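Local coordinates for protein shikimate dehydrogenase (NADP(+)) (Thermus thermophilus, PDB 1WXD) that probably catalyses the reversible NADPH-linked reduction of 3-dehydroshikimate to shikimate on the pathway to chorismate and the aromatic amino acids, at residues M1-V6 with R52-V57; V57-P62 with G82-V87. One frame throughout, in Å; residues are numbered along the deposited sequence.

Contact 1 (M1-V6 with R52-V57)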
loop_
_atom_site.group_PDB
_atom_site.type_symbol
_atom_site.label_atom_id
_atom_site.label_comp_id
_atom_site.label_asym_id
_atom_site.label_seq_id
_atom_site.Cartn_x
_atom_site.Cartn_y
_atom_site.Cartn_z
ATOM N N MET A 1 -11.398 5.510 -7.718
ATOM C CA MET A 1 -10.987 4.270 -7.005
ATOM C C MET A 1 -10.512 3.175 -7.937
ATOM O O MET A 1 -11.156 2.857 -8.931
ATOM C CB MET A 1 -12.145 3.705 -6.194
ATOM C CG MET A 1 -12.783 4.652 -5.222
ATOM S SD MET A 1 -14.036 3.790 -4.294
ATOM C CE MET A 1 -15.290 3.534 -5.554
ATOM N N LEU A 2 -9.368 2.602 -7.604
ATOM C CA LEU A 2 -8.806 1.507 -8.374
ATOM C C LEU A 2 -8.548 1.750 -9.846
ATOM O O LEU A 2 -9.283 1.260 -10.704
ATOM C CB LEU A 2 -9.692 0.276 -8.231
ATOM C CG LEU A 2 -9.931 -0.152 -6.784
ATOM C CD1 LEU A 2 -10.613 -1.505 -6.780
ATOM C CD2 LEU A 2 -8.609 -0.216 -6.027
ATOM N N ARG A 3 -7.503 2.512 -10.138
ATOM C CA ARG A 3 -7.120 2.703 -11.492
ATOM C C ARG A 3 -5.695 2.272 -11.562
ATOM O O ARG A 3 -4.837 2.751 -10.831
ATOM C CB ARG A 3 -7.233 4.193 -11.823
ATOM C CG ARG A 3 -7.358 4.447 -13.326
ATOM C CD ARG A 3 -6.637 5.731 -13.758
ATOM N NE ARG A 3 -7.432 6.913 -13.411
ATOM C CZ ARG A 3 -6.772 8.074 -13.243
ATOM N NH1 ARG A 3 -5.462 8.123 -13.404
ATOM N NH2 ARG A 3 -7.445 9.171 -12.883
ATOM N N PHE A 4 -5.438 1.287 -12.407
ATOM C CA PHE A 4 -4.099 0.750 -12.522
ATOM C C PHE A 4 -3.624 0.898 -13.957
ATOM O O PHE A 4 -4.345 1.409 -14.814
ATOM C CB PHE A 4 -4.087 -0.725 -12.123
ATOM C CG PHE A 4 -4.787 -1.014 -10.823
ATOM C CD1 PHE A 4 -6.128 -1.378 -10.806
ATOM C CD2 PHE A 4 -4.097 -0.952 -9.617
ATOM C CE1 PHE A 4 -6.771 -1.685 -9.607
ATOM C CE2 PHE A 4 -4.731 -1.254 -8.414
ATOM C CZ PHE A 4 -6.072 -1.623 -8.411
ATOM N N ALA A 5 -2.407 0.446 -14.212
ATOM C CA ALA A 5 -1.848 0.525 -15.543
ATOM C C ALA A 5 -0.498 -0.158 -15.573
ATOM O O ALA A 5 0.163 -0.307 -14.540
ATOM C CB ALA A 5 -1.698 1.986 -15.961
ATOM N N VAL A 6 -0.102 -0.591 -16.763
ATOM C CA VAL A 6 1.191 -1.221 -16.947
ATOM C C VAL A 6 2.055 -0.191 -17.667
ATOM O O VAL A 6 1.729 0.232 -18.776
ATOM C CB VAL A 6 1.084 -2.513 -17.796
ATOM C CG1 VAL A 6 0.417 -2.219 -19.131
ATOM C CG2 VAL A 6 2.466 -3.107 -18.011
ATOM N N ARG A 52 -0.732 10.810 -8.086
ATOM C CA ARG A 52 -1.943 11.618 -8.017
ATOM C C ARG A 52 -3.229 10.941 -8.469
ATOM O O ARG A 52 -4.318 11.453 -8.216
ATOM C CB ARG A 52 -1.754 12.894 -8.844
ATOM C CG ARG A 52 -0.613 13.784 -8.381
ATOM C CD ARG A 52 -0.977 14.525 -7.108
ATOM N NE ARG A 52 -2.102 15.438 -7.313
ATOM C CZ ARG A 52 -2.076 16.492 -8.125
ATOM N NH1 ARG A 52 -0.980 16.778 -8.817
ATOM N NH2 ARG A 52 -3.150 17.262 -8.243
ATOM N N ALA A 53 -3.130 9.797 -9.130
ATOM C CA ALA A 53 -4.354 9.182 -9.609
ATOM C C ALA A 53 -4.384 7.668 -9.748
ATOM O O ALA A 53 -5.428 7.110 -10.076
ATOM C CB ALA A 53 -4.729 9.820 -10.926
ATOM N N PHE A 54 -3.264 6.997 -9.505
ATOM C CA PHE A 54 -3.245 5.547 -9.639
ATOM C C PHE A 54 -2.992 4.811 -8.330
ATOM O O PHE A 54 -2.093 5.154 -7.567
ATOM C CB PHE A 54 -2.204 5.113 -10.679
ATOM C CG PHE A 54 -2.558 5.496 -12.087
ATOM C CD1 PHE A 54 -2.376 6.801 -12.536
ATOM C CD2 PHE A 54 -3.095 4.553 -12.964
ATOM C CE1 PHE A 54 -2.724 7.167 -13.838
ATOM C CE2 PHE A 54 -3.449 4.904 -14.268
ATOM C CZ PHE A 54 -3.262 6.216 -14.706
ATOM N N ARG A 55 -3.806 3.795 -8.080
ATOM C CA ARG A 55 -3.671 2.992 -6.879
ATOM C C ARG A 55 -2.399 2.166 -6.989
ATOM O O ARG A 55 -1.719 1.923 -5.997
ATOM C CB ARG A 55 -4.881 2.069 -6.724
ATOM C CG ARG A 55 -4.729 1.012 -5.637
ATOM C CD ARG A 55 -4.429 1.620 -4.274
ATOM N NE ARG A 55 -4.484 0.602 -3.227
ATOM C CZ ARG A 55 -4.474 0.857 -1.922
ATOM N NH1 ARG A 55 -4.406 2.104 -1.480
ATOM N NH2 ARG A 55 -4.550 -0.142 -1.057
ATOM N N GLY A 56 -2.085 1.740 -8.207
ATOM C CA GLY A 56 -0.894 0.942 -8.415
ATOM C C GLY A 56 -0.596 0.698 -9.880
ATOM O O GLY A 56 -1.484 0.816 -10.729
ATOM N N VAL A 57 0.657 0.365 -10.179
ATOM C CA VAL A 57 1.066 0.090 -11.553
ATOM C C VAL A 57 2.110 -1.018 -11.633
ATOM O O VAL A 57 2.853 -1.258 -10.680
ATOM C CB VAL A 57 1.688 1.336 -12.230
ATOM C CG1 VAL A 57 0.723 2.514 -12.167
ATOM C CG2 VAL A 57 3.015 1.684 -11.558
#

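Contact 2 (V57-P62 with G82-V87)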
loop_
_atom_site.group_PDB
_atom_site.type_symbol
_atom_site.label_atom_id
_atom_site.label_comp_id
_atom_site.label_asym_id
_atom_site.label_seq_id
_atom_site.Cartn_x
_atom_site.Cartn_y
_atom_site.Cartn_z
ATOM N N VAL A 57 0.657 0.365 -10.179
ATOM C CA VAL A 57 1.066 0.090 -11.553
ATOM C C VAL A 57 2.110 -1.018 -11.633
ATOM O O VAL A 57 2.853 -1.258 -10.680
ATOM C CB VAL A 57 1.688 1.336 -12.230
ATOM C CG1 VAL A 57 0.723 2.514 -12.167
ATOM C CG2 VAL A 57 3.015 1.684 -11.558
ATOM N N ASN A 58 2.144 -1.701 -12.772
ATOM C CA ASN A 58 3.146 -2.729 -13.014
ATOM C C ASN A 58 4.153 -2.054 -13.945
ATOM O O ASN A 58 3.788 -1.172 -14.727
ATOM C CB ASN A 58 2.551 -3.956 -13.715
ATOM C CG ASN A 58 1.882 -4.925 -12.753
ATOM O OD1 ASN A 58 2.444 -5.284 -11.709
ATOM N ND2 ASN A 58 0.682 -5.373 -13.113
ATOM N N LEU A 59 5.414 -2.455 -13.851
ATOM C CA LEU A 59 6.457 -1.886 -14.691
ATOM C C LEU A 59 7.119 -2.980 -15.520
ATOM O O LEU A 59 7.401 -4.063 -15.013
ATOM C CB LEU A 59 7.510 -1.190 -13.822
ATOM C CG LEU A 59 7.392 0.302 -13.491
ATOM C CD1 LEU A 59 5.973 0.825 -13.681
ATOM C CD2 LEU A 59 7.870 0.505 -12.067
ATOM N N THR A 60 7.357 -2.692 -16.796
ATOM C CA THR A 60 8.007 -3.639 -17.695
ATOM C C THR A 60 9.203 -2.951 -18.341
ATOM O O THR A 60 9.613 -1.874 -17.912
ATOM C CB THR A 60 7.055 -4.118 -18.810
ATOM O OG1 THR A 60 6.586 -2.992 -19.560
ATOM C CG2 THR A 60 5.873 -4.847 -18.214
ATOM N N LEU A 61 9.764 -3.579 -19.367
ATOM C CA LEU A 61 10.910 -3.013 -20.066
ATOM C C LEU A 61 10.607 -1.625 -20.612
ATOM O O LEU A 61 9.542 -1.389 -21.183
ATOM C CB LEU A 61 11.334 -3.922 -21.224
ATOM C CG LEU A 61 12.227 -5.118 -20.885
ATOM C CD1 LEU A 61 13.572 -4.612 -20.384
ATOM C CD2 LEU A 61 11.558 -5.993 -19.838
ATOM N N PRO A 62 11.537 -0.678 -20.426
ATOM C CA PRO A 62 12.814 -0.872 -19.735
ATOM C C PRO A 62 12.808 0.009 -18.487
ATOM O O PRO A 62 13.716 0.813 -18.286
ATOM C CB PRO A 62 13.811 -0.387 -20.771
ATOM C CG PRO A 62 13.117 0.847 -21.285
ATOM C CD PRO A 62 11.635 0.460 -21.360
ATOM N N GLY A 82 17.090 -6.033 -7.729
ATOM C CA GLY A 82 17.468 -4.830 -8.443
ATOM C C GLY A 82 16.388 -4.322 -9.377
ATOM O O GLY A 82 16.622 -3.404 -10.165
ATOM N N ALA A 83 15.199 -4.910 -9.295
ATOM C CA ALA A 83 14.109 -4.487 -10.161
ATOM C C ALA A 83 12.733 -4.522 -9.496
ATOM O O ALA A 83 12.437 -5.390 -8.669
ATOM C CB ALA A 83 14.100 -5.341 -11.425
ATOM N N VAL A 84 11.896 -3.562 -9.871
ATOM C CA VAL A 84 10.542 -3.467 -9.343
ATOM C C VAL A 84 9.559 -3.638 -10.488
ATOM O O VAL A 84 9.652 -2.942 -11.500
ATOM C CB VAL A 84 10.302 -2.099 -8.667
ATOM C CG1 VAL A 84 8.813 -1.879 -8.439
ATOM C CG2 VAL A 84 11.046 -2.044 -7.345
ATOM N N ASN A 85 8.627 -4.573 -10.340
ATOM C CA ASN A 85 7.634 -4.803 -11.382
ATOM C C ASN A 85 6.270 -4.366 -10.873
ATOM O O ASN A 85 5.303 -4.304 -11.636
ATOM C CB ASN A 85 7.572 -6.283 -11.779
ATOM C CG ASN A 85 6.656 -7.095 -10.874
ATOM O OD1 ASN A 85 5.922 -7.976 -11.339
ATOM N ND2 ASN A 85 6.698 -6.810 -9.579
ATOM N N THR A 86 6.196 -4.074 -9.578
ATOM C CA THR A 86 4.940 -3.654 -8.978
ATOM C C THR A 86 5.087 -2.482 -8.017
ATOM O O THR A 86 5.846 -2.539 -7.049
ATOM C CB THR A 86 4.263 -4.811 -8.223
ATOM O OG1 THR A 86 4.033 -5.901 -9.123
ATOM C CG2 THR A 86 2.920 -4.351 -7.648
ATOM N N VAL A 87 4.340 -1.421 -8.296
ATOM C CA VAL A 87 4.356 -0.224 -7.470
ATOM C C VAL A 87 2.987 0.023 -6.846
ATOM O O VAL A 87 1.957 -0.117 -7.508
ATOM C CB VAL A 87 4.745 1.020 -8.302
ATOM C CG1 VAL A 87 4.684 2.274 -7.434
ATOM C CG2 VAL A 87 6.133 0.833 -8.878
#

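Contact 1 (M1-V6 with R52-V57)
Arg3 lays its side chain over one face of the Phe54 ring, where CD sits 3.8 Å from the ring centroid in a CH-pi contact. Arg3 CZ follows over the same face as a cation-pi partner, 4.5 Å from the Phe54 centroid. The guanidinium does not lie flat on the ring; the two planes stand 83° apart, with Phe54 CE1 at the guanidinium edge and Ala53 O over one of its faces. CG anti to the backbone N (chi1 -159°), followed by bends at chi2 and chi3, folds the arginine back over the ring. Phe4 O lies at the edge of the Phe54 ring, and Ala5 CB approaches Phe54 CE2 at 3.8 Å. Phe4 turns its own ring to the other side of its strand, with Gly56 O at the ring edge and Phe4 CE2 3.6 Å from Arg55 CG, the aliphatic part of a side chain whose polar end bonds to Trp243 O and to Leu242 O of the second subunit. Trp243 also stacks on Phe4. A leucine in place of Phe54 would probably leave the Arg3 guanidinium without its pi partner and free to swing away. Between the backbones, Arg55 N donates to Arg3 O over 3.1 Å, a bent bond (141° at the hydrogen). Strands 3-8 and 56-59 are parallel neighbours in the mixed sheet of the substrate-binding domain, loosely joined at this end; a beta-alpha-beta crossover runs from strand 32-37 through helix 43-53 to strand 56-59, with strand 3-8 lying between its two strands.

Contact 2 (V57-P62 with G82-V87)
Val57 and Val87 exchange both backbone bonds of an antiparallel hydrogen-bonded pair. Val87 N reaches Val57 O at 2.8 Å, nearly straight at 170°, whereas the return bond from Val57 N to Val87 O is longer, 3.0 Å, and more bent. Val87 O has a second donor in Trp243 NE1 of helix 229-244, so this carbonyl is gripped by both the neighbouring strand and a helix. Two residues on, Leu59 N takes Asn85 O at 2.9 Å, coming from above the carbonyl plane, 51° out of it; the same oxygen receives the CA-H of Asn58, with Asn58 CA 3.0 Å from Asn85 O. Asn58 and Thr86 form the non-hydrogen-bonded pair between these bonds, and their side chains lie alongside each other, pointing the same way. Thr86 OG1 is hydrogen-bonded to Thr99 OG1. On the face carrying Val57 and Val87 the contact is apolar: Val57 CG2 packs on Val87 CB at 3.7 Å. Val87 CG1 stands anti to the backbone N (chi1 177°), which leaves Val87 CG2 to meet Leu59 CD2, coming obliquely across at 3.6 Å. Past Asn85 the chains part; Val84 bonds through its backbone to Lys64, the catalytic proton acceptor, and Ala83 O accepts from Asn98 ND2. Asn85 and Thr86 both face Phe97, a classic beta bulge where strand 86-90 begins. Thr60 and Asn85, which both bind shikimate, lie just beyond strand 56-59 and just before strand 86-90, and the side chain of Asn85 is about 3 Å, nearest atoms, from the side chains of Asp100 and Gln235. The strand ends of the mixed sheet thus bring Thr60 and Asn85 to the shikimate site, beside Asp100 and Gln235.

From the N terminus, strand 3-8 is laid down first; the chain then passes through helix 16-26, strand 32-37 and helix 43-53 before strand 56-59 returns beside it, closing the loop of contact 1. Contact 2 opens only afterwards, from the same strand, and closes a shorter loop when the chain comes back through helix 76-81 into strand 86-90. The two are therefore in series and neither nests nor crosses, with Val57 shared. Strand 56-59 lies between parallel and antiparallel neighbours in one mixed sheet. A probable hydrogen bond from Asn58 N to Ala5 O and packing of Val6 on Thr60 couple the contacts directly.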